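Local structure of ChiX (Serratia marcescens, 5OPZ) at residues 68-72 with 127-132; 13-19 with 34-38. The protein cleaves the L-Ala–D-Glu bond of peptidoglycan stem peptides as a zinc-dependent endopeptidase and is required for the secretion of chitinase. One frame throughout, in Å; residues are numbered along the deposited sequence.

Contact 1. Residues 68-72 with 127-132; sequences LRSRH and HFQLTF. With ZN (zinc ion), chain C.
Arg-71 and Phe-132 form the dense part of this contact, while His-72 and His-127 share a zinc ion at the other end. The Arg-71 guanidinium lies over one face of the Phe-132 ring, planes 23° apart, with CZ 3.9 Å from the ring centroid, a cation-pi stack reinforced by a CH-pi contact from CD. Bends at chi2 (-109°) and chi3 (74°) fold the chain back along the ring and carry NH1 to Leu-130 O, a hydrogen bond of 3.0 Å. That oxygen lies in the guanidinium plane, yet NH1 sits above the carbonyl plane. A bond from NH2 to Tyr-135 O further fixes the rotation of this buried cation. Arg-69 takes the opposite face of Phe-132, almost parallel to the ring, but from the exposed side of the loop, where the stack is the whole of its tie to residues 127-132. At the inner end, His-72 NE2 (2.1 Å) and His-127 ND1 (2.0 Å) bind zinc, their rings turned obliquely, and Asp-79 is the third protein ligand. His-127 NE2 donates in its ring plane to Gln-129 OE1 (2.7 Å), while Gly-49 O receives His-72 ND1. These second-shell bonds hold both imidazoles in orientation around the His-Asp-His zinc site, typical of the MD-clan peptidases to which the D-alanyl-D-alanine carboxypeptidase family belongs.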
ATOM      1  N   LEU A  68      15.027   9.731  -8.204  1.00  9.59           N
ATOM      2  CA  LEU A  68      15.518   8.553  -7.555  1.00 10.24           C
ATOM      3  C   LEU A  68      15.093   8.526  -6.086  1.00 11.71           C
ATOM      4  O   LEU A  68      15.167   7.493  -5.475  1.00 13.58           O
ATOM      5  CB  LEU A  68      17.032   8.462  -7.700  1.00 10.99           C
ATOM      6  CG  LEU A  68      17.742   7.149  -7.437  1.00 10.87           C
ATOM      7  CD1 LEU A  68      17.316   6.076  -8.399  1.00 10.72           C
ATOM      8  CD2 LEU A  68      19.234   7.356  -7.567  1.00 11.24           C
ATOM      9  N   ARG A  69      14.671   9.672  -5.537  1.00 12.49           N
ATOM     10  CA  ARG A  69      14.141   9.760  -4.189  1.00 13.41           C
ATOM     11  C   ARG A  69      12.735   9.172  -4.209  1.00 13.72           C
ATOM     12  O   ARG A  69      11.839   9.642  -4.917  1.00 19.39           O
ATOM     13  CB  ARG A  69      14.128  11.214  -3.726  1.00 16.97           C
ATOM     14  CG  ARG A  69      13.691  11.439  -2.273  1.00 20.69           C
ATOM     15  CD  ARG A  69      13.913  12.931  -1.924  1.00 25.81           C
ATOM     16  NE  ARG A  69      12.794  13.677  -1.330  1.00 31.44           N
ATOM     17  CZ  ARG A  69      12.741  14.192  -0.099  1.00 28.76           C
ATOM     18  NH1 ARG A  69      13.709  13.997   0.801  1.00 20.74           N
ATOM     19  NH2 ARG A  69      11.667  14.898   0.266  1.00 25.44           N
ATOM     20  N   SER A  70      12.559   8.082  -3.508  1.00 10.97           N
ATOM     21  CA  SER A  70      11.238   7.447  -3.377  1.00  9.92           C
ATOM     22  C   SER A  70      11.055   6.994  -1.955  1.00  8.44           C
ATOM     23  O   SER A  70      11.973   6.405  -1.358  1.00  9.08           O
ATOM     24  CB  SER A  70      11.115   6.225  -4.278  1.00 11.60           C
ATOM     25  OG  SER A  70      10.013   5.404  -3.931  1.00 11.44           O
ATOM     26  N   ARG A  71       9.854   7.171  -1.445  1.00  7.18           N
ATOM     27  CA  ARG A  71       9.524   6.650  -0.124  1.00  6.66           C
ATOM     28  C   ARG A  71       9.624   5.129  -0.094  1.00  5.97           C
ATOM     29  O   ARG A  71       9.796   4.540   0.949  1.00  7.24           O
ATOM     30  CB  ARG A  71       8.153   7.122   0.290  1.00  7.04           C
ATOM     31  CG  ARG A  71       7.990   8.630   0.440  1.00  7.13           C
ATOM     32  CD  ARG A  71       7.848   9.057   1.893  1.00  6.46           C
ATOM     33  NE  ARG A  71       9.113   8.975   2.593  1.00  7.09           N
ATOM     34  CZ  ARG A  71       9.264   9.317   3.852  1.00  7.63           C
ATOM     35  NH1 ARG A  71       8.213   9.664   4.584  1.00  7.28           N
ATOM     36  NH2 ARG A  71      10.471   9.347   4.383  1.00  9.36           N
ATOM     37  N   HIS A  72       9.526   4.452  -1.248  1.00  6.13           N
ATOM     38  CA  HIS A  72       9.683   3.015  -1.216  1.00  6.35           C
ATOM     39  C   HIS A  72      11.076   2.528  -0.896  1.00  7.55           C
ATOM     40  O   HIS A  72      11.229   1.410  -0.433  1.00  8.50           O
ATOM     41  CB  HIS A  72       9.291   2.383  -2.550  1.00  6.13           C
ATOM     42  CG  HIS A  72       7.821   2.323  -2.827  1.00  5.86           C
ATOM     43  ND1 HIS A  72       7.027   1.275  -2.415  1.00  6.80           N
ATOM     44  CD2 HIS A  72       6.996   3.152  -3.519  1.00  4.97           C
ATOM     45  CE1 HIS A  72       5.784   1.458  -2.807  1.00  6.32           C
ATOM     46  NE2 HIS A  72       5.738   2.582  -3.490  1.00  5.86           N
ATOM     47  N   HIS A 127      -0.925   3.280  -4.046  1.00  4.81           N
ATOM     48  CA  HIS A 127       0.167   3.807  -3.260  1.00  4.45           C
ATOM     49  C   HIS A 127      -0.271   4.408  -1.969  1.00  4.58           C
ATOM     50  O   HIS A 127      -1.149   5.255  -1.937  1.00  5.25           O
ATOM     51  CB  HIS A 127       0.886   4.849  -4.120  1.00  4.42           C
ATOM     52  CG  HIS A 127       2.110   5.445  -3.483  1.00  5.07           C
ATOM     53  ND1 HIS A 127       3.351   4.864  -3.545  1.00  5.55           N
ATOM     54  CD2 HIS A 127       2.228   6.466  -2.616  1.00  5.91           C
ATOM     55  CE1 HIS A 127       4.216   5.562  -2.847  1.00  5.65           C
ATOM     56  NE2 HIS A 127       3.545   6.520  -2.246  1.00  5.66           N
ATOM     57  N   PHE A 128       0.386   3.979  -0.888  1.00  4.07           N
ATOM     58  CA  PHE A 128       0.215   4.595   0.435  1.00  4.50           C
ATOM     59  C   PHE A 128       1.614   4.909   1.018  1.00  5.04           C
ATOM     60  O   PHE A 128       2.535   4.087   0.836  1.00  6.24           O
ATOM     61  CB  PHE A 128      -0.524   3.701   1.407  1.00  4.13           C
ATOM     62  CG  PHE A 128      -1.927   3.410   1.019  1.00  4.60           C
ATOM     63  CD1 PHE A 128      -2.244   2.422   0.110  1.00  4.81           C
ATOM     64  CD2 PHE A 128      -2.923   4.240   1.436  1.00  4.48           C
ATOM     65  CE1 PHE A 128      -3.558   2.143  -0.221  1.00  5.15           C
ATOM     66  CE2 PHE A 128      -4.242   3.967   1.156  1.00  5.45           C
ATOM     67  CZ  PHE A 128      -4.558   2.941   0.290  1.00  4.97           C
ATOM     68  N   GLN A 129       1.754   6.013   1.752  1.00  5.45           N
ATOM     69  CA  GLN A 129       3.066   6.326   2.348  1.00  5.63           C
ATOM     70  C   GLN A 129       2.910   7.071   3.647  1.00  5.45           C
ATOM     71  O   GLN A 129       1.964   7.816   3.854  1.00  6.36           O
ATOM     72  CB  GLN A 129       3.985   7.108   1.391  1.00  6.82           C
ATOM     73  CG  GLN A 129       3.448   8.480   1.027  1.00  7.97           C
ATOM     74  CD  GLN A 129       4.318   9.183   0.066  1.00  8.83           C
ATOM     75  OE1 GLN A 129       4.720   8.639  -0.957  1.00 10.22           O
ATOM     76  NE2 GLN A 129       4.693  10.412   0.410  1.00 11.56           N
ATOM     77  N   LEU A 130       3.947   6.919   4.471  1.00  5.29           N
ATOM     78  CA  LEU A 130       4.135   7.828   5.592  1.00  5.29           C
ATOM     79  C   LEU A 130       4.622   9.186   5.070  1.00  5.55           C
ATOM     80  O   LEU A 130       5.298   9.259   4.042  1.00  7.10           O
ATOM     81  CB  LEU A 130       5.183   7.285   6.557  1.00  5.40           C
ATOM     82  CG  LEU A 130       4.824   5.929   7.208  1.00  6.07           C
ATOM     83  CD1 LEU A 130       5.982   5.387   8.016  1.00  6.93           C
ATOM     84  CD2 LEU A 130       3.572   6.041   8.077  1.00  7.04           C
ATOM     85  N   THR A 131       4.253  10.271   5.742  1.00  6.41           N
ATOM     86  CA  THR A 131       4.610  11.601   5.236  1.00  7.17           C
ATOM     87  C   THR A 131       6.070  11.921   5.505  1.00  7.24           C
ATOM     88  O   THR A 131       6.642  11.471   6.507  1.00  7.78           O
ATOM     89  CB  THR A 131       3.765  12.768   5.783  1.00  9.59           C
ATOM     90  OG1 THR A 131       4.040  13.005   7.142  1.00 11.37           O
ATOM     91  CG2 THR A 131       2.340  12.537   5.657  1.00  9.42           C
ATOM     92  N   PHE A 132       6.634  12.735   4.616  1.00  8.13           N
ATOM     93  CA  PHE A 132       7.964  13.304   4.858  1.00  9.33           C
ATOM     94  C   PHE A 132       8.015  14.177   6.104  1.00 10.35           C
ATOM     95  O   PHE A 132       9.036  14.158   6.811  1.00 11.76           O
ATOM     96  CB  PHE A 132       8.444  14.087   3.646  1.00 10.24           C
ATOM     97  CG  PHE A 132       9.007  13.226   2.546  1.00 10.44           C
ATOM     98  CD1 PHE A 132      10.226  12.571   2.677  1.00 11.26           C
ATOM     99  CD2 PHE A 132       8.328  13.082   1.347  1.00 12.57           C
ATOM    100  CE1 PHE A 132      10.773  11.805   1.637  1.00 12.57           C
ATOM    101  CE2 PHE A 132       8.865  12.328   0.294  1.00 13.96           C
ATOM    102  CZ  PHE A 132      10.071  11.654   0.468  1.00 14.01           C
TER
HETATM  103 ZN    ZN C 201       4.109   3.303  -4.637  1.00  7.54          ZN

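Contact 2. Residues 13-19 with 34-38; sequences RFTARSE and RLALR
With chi1 at -71° and the chain then extended from CG to NE, Arg-13 reaches across to the backbone of helix 27-39, while Arg-38, bent at chi2 and chi3, curls back to meet it. The two guanidinium groups stack with planes 17° apart and centres 4.0 Å apart. Such a like-charged pair is made tolerable, probably, by the carbonyls beside it: Arg-13 NH2 donates to Arg-38 O at 3.1 Å, and NE makes a weak bond to Leu-37 O, which lies in the guanidinium plane. A water joins Arg-38 NH1, whose proton it accepts, to Thr-15 OG1. Next to this polar end, the methyls of Leu-37 pack on Ser-18, CD2 lying 3.8 Å from OG; that hydroxyl is itself turned to Phe-14 O, one turn back in the chain. Further along, in one of its two conformers, Arg-34 grips Glu-19 side-on, NE (2.8 Å) and NH2 (3.1 Å) both meeting OE2 from the same face of the carboxylate, which is turned well out of the guanidinium plane. Leu-37 also touches Phe-44 of strand 44-48. The axes of 15-19 and 34-38 approach to 10.9 Å and run antiparallel at 159°, with Leu-37 laid against Ser-18 between them: an N-terminal helical hairpin.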
ATOM      1  N   ARG A  13      -9.093 -12.854   3.406  1.00  7.41           N
ATOM      2  CA  ARG A  13      -8.054 -11.865   3.741  1.00  7.83           C
ATOM      3  C   ARG A  13      -6.712 -12.459   3.319  1.00  8.80           C
ATOM      4  O   ARG A  13      -6.448 -13.644   3.548  1.00 10.53           O
ATOM      5  CB  ARG A  13      -8.043 -11.540   5.244  1.00  9.78           C
ATOM      6  CG  ARG A  13      -9.211 -10.748   5.743  1.00 11.13           C
ATOM      7  CD  ARG A  13      -9.057 -10.329   7.184  1.00 11.75           C
ATOM      8  NE  ARG A  13     -10.179  -9.517   7.621  1.00 12.71           N
ATOM      9  CZ  ARG A  13     -11.307  -9.980   8.174  1.00 14.34           C
ATOM     10  NH1 ARG A  13     -11.546 -11.282   8.321  1.00 16.07           N
ATOM     11  NH2 ARG A  13     -12.249  -9.112   8.556  1.00 17.46           N
ATOM     12  N   PHE A  14      -5.847 -11.630   2.721  1.00  8.65           N
ATOM     13  CA  PHE A  14      -4.495 -12.068   2.289  1.00  9.49           C
ATOM     14  C   PHE A  14      -3.406 -11.685   3.286  1.00  8.81           C
ATOM     15  O   PHE A  14      -2.445 -11.011   2.993  1.00  9.91           O
ATOM     16  CB  PHE A  14      -4.157 -11.554   0.864  1.00  9.83           C
ATOM     17  CG  PHE A  14      -4.931 -12.259  -0.185  1.00 10.43           C
ATOM     18  CD1 PHE A  14      -6.225 -11.878  -0.515  1.00  9.79           C
ATOM     19  CD2 PHE A  14      -4.390 -13.408  -0.759  1.00 12.55           C
ATOM     20  CE1 PHE A  14      -6.954 -12.619  -1.426  1.00 10.17           C
ATOM     21  CE2 PHE A  14      -5.113 -14.142  -1.688  1.00 13.07           C
ATOM     22  CZ  PHE A  14      -6.406 -13.741  -2.003  1.00 11.76           C
ATOM     23  N   THR A  15      -3.580 -12.157   4.508  1.00  9.07           N
ATOM     24  CA  THR A  15      -2.692 -11.839   5.621  1.00 10.56           C
ATOM     25  C   THR A  15      -1.292 -12.285   5.347  1.00  9.32           C
ATOM     26  O   THR A  15      -0.355 -11.491   5.480  1.00 10.69           O
ATOM     27  CB  THR A  15      -3.206 -12.469   6.926  1.00 13.34           C
ATOM     28  OG1 THR A  15      -4.561 -12.058   7.102  1.00 15.13           O
ATOM     29  CG2 THR A  15      -2.396 -12.050   8.133  1.00 14.77           C
ATOM     30  N   ALA A  16      -1.099 -13.562   5.066  1.00 10.38           N
ATOM     31  CA  ALA A  16       0.237 -14.108   4.985  1.00 11.33           C
ATOM     32  C   ALA A  16       1.014 -13.502   3.801  1.00 11.28           C
ATOM     33  O   ALA A  16       2.203 -13.133   3.950  1.00 11.20           O
ATOM     34  CB  ALA A  16       0.200 -15.620   4.907  1.00 13.99           C
ATOM     35  N   ARG A  17       0.355 -13.353   2.645  1.00 11.99           N
ATOM     36  CA  ARG A  17       0.962 -12.739   1.494  1.00 12.09           C
ATOM     37  C   ARG A  17       1.412 -11.324   1.792  1.00 11.08           C
ATOM     38  O   ARG A  17       2.501 -10.907   1.406  1.00 11.97           O
ATOM     39  CB  ARG A  17      -0.010 -12.756   0.335  1.00 15.00           C
ATOM     40  CG  ARG A  17       0.673 -12.596  -0.987  1.00 18.58           C
ATOM     41  CD  ARG A  17      -0.316 -12.731  -2.121  1.00 20.55           C
ATOM     42  NE  ARG A  17      -0.833 -14.090  -2.259  1.00 21.90           N
ATOM     43  CZ  ARG A  17      -1.521 -14.532  -3.304  1.00 26.41           C
ATOM     44  NH1 ARG A  17      -1.798 -13.715  -4.317  1.00 30.77           N
ATOM     45  NH2 ARG A  17      -1.929 -15.802  -3.345  1.00 28.08           N
ATOM     46  N   SER A  18       0.556 -10.563   2.455  1.00  8.36           N
ATOM     47  CA  SER A  18       0.825  -9.172   2.756  1.00  9.73           C
ATOM     48  C   SER A  18       1.972  -9.048   3.740  1.00 10.51           C
ATOM     49  O   SER A  18       2.868  -8.234   3.557  1.00 10.15           O
ATOM     50  CB  SER A  18      -0.382  -8.508   3.389  1.00  9.84           C
ATOM     51  OG  SER A  18      -1.424  -8.371   2.453  1.00 11.17           O
ATOM     52  N   GLU A  19       1.954  -9.868   4.788  1.00 10.93           N
ATOM     53  CA  GLU A  19       2.994  -9.837   5.828  1.00 10.99           C
ATOM     54  C   GLU A  19       4.365 -10.109   5.231  1.00 12.19           C
ATOM     55  O   GLU A  19       5.354  -9.428   5.562  1.00 12.25           O
ATOM     56  CB  GLU A  19       2.596 -10.750   6.999  1.00 11.08           C
ATOM     57  CG  GLU A  19       1.300 -10.191   7.665  1.00 15.28           C
ATOM     58  CD  GLU A  19       0.842 -10.850   8.950  1.00 15.79           C
ATOM     59  OE1 GLU A  19       1.280 -11.992   9.211  1.00 19.83           O
ATOM     60  OE2 GLU A  19       0.056 -10.189   9.688  1.00 20.75           O
ATOM     61  N   ARG A  34      -1.480  -3.659   8.558  0.50  6.58           N
ATOM     62  CA  ARG A  34      -1.999  -4.900   9.160  0.50  7.13           C
ATOM     63  C   ARG A  34      -3.400  -4.704   9.745  0.50  7.62           C
ATOM     64  O   ARG A  34      -4.253  -5.592   9.596  0.50  8.95           O
ATOM     65  CB  ARG A  34      -1.056  -5.456  10.236  0.50  7.03           C
ATOM     66  CG  ARG A  34       0.221  -6.010   9.596  0.50  7.20           C
ATOM     67  CD  ARG A  34       1.230  -6.553  10.566  0.50  7.12           C
ATOM     68  NE  ARG A  34       0.710  -7.816  11.089  0.50  6.60           N
ATOM     69  CZ  ARG A  34       0.595  -8.151  12.378  0.50  7.15           C
ATOM     70  NH1 ARG A  34       0.964  -7.327  13.326  0.50  8.99           N
ATOM     71  NH2 ARG A  34       0.087  -9.332  12.693  0.50  6.98           N
ATOM     72  N   LEU A  35      -3.639  -3.544  10.373  0.70  8.34           N
ATOM     73  CA  LEU A  35      -4.944  -3.212  10.856  0.70  8.49           C
ATOM     74  C   LEU A  35      -5.926  -2.997   9.709  0.70  7.91           C
ATOM     75  O   LEU A  35      -7.045  -3.473   9.753  0.70  7.88           O
ATOM     76  CB  LEU A  35      -4.808  -2.019  11.737  0.70  9.98           C
ATOM     77  CG  LEU A  35      -6.023  -1.638  12.544  0.70 10.02           C
ATOM     78  CD1 LEU A  35      -6.560  -2.807  13.352  0.70 10.00           C
ATOM     79  CD2 LEU A  35      -5.660  -0.463  13.431  0.70 10.06           C
ATOM     80  N   ALA A  36      -5.476  -2.376   8.624  1.00  6.87           N
ATOM     81  CA  ALA A  36      -6.362  -2.213   7.480  1.00  6.32           C
ATOM     82  C   ALA A  36      -6.819  -3.532   6.850  1.00  6.44           C
ATOM     83  O   ALA A  36      -7.948  -3.604   6.336  1.00  7.10           O
ATOM     84  CB  ALA A  36      -5.749  -1.339   6.422  1.00  6.66           C
ATOM     85  N   LEU A  37      -5.964  -4.552   6.903  1.00  6.52           N
ATOM     86  CA  LEU A  37      -6.418  -5.898   6.463  1.00  7.28           C
ATOM     87  C   LEU A  37      -7.634  -6.383   7.227  1.00  6.61           C
ATOM     88  O   LEU A  37      -8.419  -7.146   6.701  1.00  8.18           O
ATOM     89  CB  LEU A  37      -5.315  -6.942   6.614  1.00  9.63           C
ATOM     90  CG  LEU A  37      -4.099  -6.749   5.699  1.00 10.77           C
ATOM     91  CD1 LEU A  37      -2.894  -7.534   6.185  1.00 13.79           C
ATOM     92  CD2 LEU A  37      -4.485  -7.217   4.306  1.00 10.53           C
ATOM     93  N   ARG A  38      -7.784  -6.006   8.474  1.00  7.91           N
ATOM     94  CA  ARG A  38      -8.944  -6.391   9.255  1.00  8.26           C
ATOM     95  C   ARG A  38     -10.198  -5.668   8.888  1.00  9.73           C
ATOM     96  O   ARG A  38     -11.292  -6.196   9.062  1.00 14.12           O
ATOM     97  CB  ARG A  38      -8.692  -6.129  10.728  1.00  9.12           C
ATOM     98  CG  ARG A  38      -7.456  -6.744  11.332  1.00 10.35           C
ATOM     99  CD  ARG A  38      -7.233  -8.172  10.962  1.00 11.20           C
ATOM    100  NE  ARG A  38      -8.411  -8.997  11.177  1.00  9.88           N
ATOM    101  CZ  ARG A  38      -8.461 -10.292  10.892  1.00 10.42           C
ATOM    102  NH1 ARG A  38      -7.408 -10.930  10.415  1.00 12.34           N
ATOM    103  NH2 ARG A  38      -9.599 -10.960  11.082  1.00 12.21           N
TER
HETATM  104  O   HOH W   1      -5.123 -10.099   9.128  1.00 20.13           O

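In the fold
Contact 2 closes before contact 1 opens, so the two follow one another in series along the chain. Their centres are about 20 Å apart, on opposite sides of the chain's centre, and their nearest atoms stay about 8 Å apart without touching. Contact 2 joins helices 15-21 and 27-39, both of which rest on strand 44-48, an outermost strand of the four-stranded antiparallel sheet. Contact 1 ties the loop between helix 53-62 and strand 77-82 to strand 127-130, an inner strand of that sheet. The sheet is thus the element they have in common: one contact supplies two of the three protein ligands of the zinc, and the other packs the N-terminal helices across the chain's centre from it.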